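Local coordinates for probable disease resistance protein At5g66900 (Arabidopsis thaliana, PDB 7L7W), which is a probable plant disease resistance protein, a helper immune receptor thought to form calcium-permeable cation channels, its N-terminal CC-R helical domain probably contributing the pore, at residues A[42-45]-A[46-50]. The protein carries 2 engineered substitutions. Residues are numbered along the deposited sequence; the frame is centred on the assembly and turned at random.
Sequences KDLV and STMEI
With chi1 of Met48 at -73° its CG stands opposite the carbonyl carbon, and a bend at chi3 (-64°) swings the terminal methyl back along the helix to Leu44. Leu44 answers with CG anti to its own backbone nitrogen (chi1 -167°), and the two chains meet at an angle, Leu44 CD2 lying 3.7 Å from Met48 CE. Met48 CE also brushes Val45, 4.1 Å from Val45 CG1, so one thioether end bridges two neighbouring apolar side chains. On another side of the turn, Val45 and Glu49 run next to each other in the same direction, CG2 of Val45 being 4.1 Å from OE1 of Glu49; the other carboxylate oxygen, OE2, forms a salt bridge with Lys32, and a bound nickel ion lies near this side chain. Asp43 O is gripped twice from one face of its carbonyl plane: Thr47 N donates an almost straight bond of 3.1 Å, and Ser46 OG folds back to donate a second, also 3.1 Å from Asp43 O. Met48 N to Leu44 O, at 2.9 Å, is an i to i+4 backbone bond. Thr47 OG1 hydrogen-bonds Asn108. Packing at i to i+3 and i to i+4 is usual along an amphipathic helix; here Met48 carries this face of helix 38-60 onto Leu24, Val27 and Ile28 of helix 20-32 and Met111 of helix 97-114, within the four-helix bundle of the RPW8-type CC-R domain.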
loop_
_atom_site.group_PDB
_atom_site.type_symbol
_atom_site.label_atom_id
_atom_site.label_comp_id
_atom_site.label_asym_id
_atom_site.label_seq_id
_atom_site.Cartn_x
_atom_site.Cartn_y
_atom_site.Cartn_z
ATOM N N LYS A 42 13.137 -5.968 -10.848
ATOM C CA LYS A 42 13.614 -5.459 -12.124
ATOM C C LYS A 42 14.874 -4.628 -11.883
ATOM O O LYS A 42 15.969 -5.018 -12.305
ATOM C CB LYS A 42 12.522 -4.641 -12.824
ATOM C CG LYS A 42 12.551 -4.665 -14.351
ATOM C CD LYS A 42 11.897 -3.397 -14.929
ATOM C CE LYS A 42 12.305 -2.175 -14.100
ATOM N NZ LYS A 42 12.043 -0.829 -14.714
ATOM N N ASP A 43 14.739 -3.514 -11.156
ATOM C CA ASP A 43 15.816 -2.528 -11.073
ATOM C C ASP A 43 17.031 -3.068 -10.315
ATOM O O ASP A 43 18.171 -3.016 -10.813
ATOM C CB ASP A 43 15.290 -1.251 -10.424
ATOM C CG ASP A 43 14.180 -0.615 -11.234
ATOM O OD1 ASP A 43 14.363 -0.479 -12.462
ATOM O OD2 ASP A 43 13.112 -0.276 -10.659
ATOM N N LEU A 44 16.809 -3.602 -9.114
ATOM C CA LEU A 44 17.944 -4.043 -8.323
ATOM C C LEU A 44 18.579 -5.300 -8.913
ATOM O O LEU A 44 19.811 -5.408 -8.934
ATOM C CB LEU A 44 17.544 -4.255 -6.862
ATOM C CG LEU A 44 18.766 -4.418 -5.942
ATOM C CD1 LEU A 44 19.625 -3.129 -5.754
ATOM C CD2 LEU A 44 18.417 -5.054 -4.606
ATOM N N VAL A 45 17.783 -6.254 -9.422
ATOM C CA VAL A 45 18.455 -7.433 -9.962
ATOM C C VAL A 45 19.141 -7.096 -11.279
ATOM O O VAL A 45 20.156 -7.711 -11.617
ATOM C CB VAL A 45 17.535 -8.659 -10.129
ATOM C CG1 VAL A 45 16.629 -8.836 -8.933
ATOM C CG2 VAL A 45 16.803 -8.613 -11.435
ATOM N N SER A 46 18.661 -6.095 -12.021
ATOM C CA SER A 46 19.398 -5.715 -13.222
ATOM C C SER A 46 20.766 -5.150 -12.851
ATOM O O SER A 46 21.794 -5.528 -13.442
ATOM C CB SER A 46 18.615 -4.704 -14.051
ATOM O OG SER A 46 19.082 -3.394 -13.782
ATOM N N THR A 47 20.803 -4.241 -11.867
ATOM C CA THR A 47 22.096 -3.730 -11.432
ATOM C C THR A 47 22.988 -4.845 -10.895
ATOM O O THR A 47 24.174 -4.918 -11.232
ATOM C CB THR A 47 21.919 -2.640 -10.388
ATOM O OG1 THR A 47 21.569 -1.419 -11.048
ATOM C CG2 THR A 47 23.214 -2.435 -9.610
ATOM N N MET A 48 22.422 -5.742 -10.088
ATOM C CA MET A 48 23.216 -6.821 -9.509
ATOM C C MET A 48 23.704 -7.805 -10.572
ATOM O O MET A 48 24.767 -8.409 -10.412
ATOM C CB MET A 48 22.400 -7.554 -8.435
ATOM C CG MET A 48 22.227 -6.756 -7.132
ATOM S SD MET A 48 21.438 -7.666 -5.760
ATOM C CE MET A 48 19.785 -7.996 -6.397
ATOM N N GLU A 49 22.964 -7.971 -11.663
ATOM C CA GLU A 49 23.417 -8.862 -12.716
ATOM C C GLU A 49 24.507 -8.214 -13.554
ATOM O O GLU A 49 25.362 -8.925 -14.097
ATOM C CB GLU A 49 22.225 -9.309 -13.566
ATOM C CG GLU A 49 21.424 -10.409 -12.859
ATOM C CD GLU A 49 20.200 -10.895 -13.627
ATOM O OE1 GLU A 49 19.476 -10.061 -14.237
ATOM O OE2 GLU A 49 19.947 -12.125 -13.589
ATOM N N ILE A 50 24.496 -6.879 -13.656
ATOM C CA ILE A 50 25.657 -6.167 -14.200
ATOM C C ILE A 50 26.881 -6.387 -13.314
ATOM O O ILE A 50 27.990 -6.653 -13.794
ATOM C CB ILE A 50 25.363 -4.664 -14.328
ATOM C CG1 ILE A 50 24.295 -4.380 -15.373
ATOM C CG2 ILE A 50 26.654 -3.886 -14.604
ATOM C CD1 ILE A 50 23.762 -2.951 -15.258
#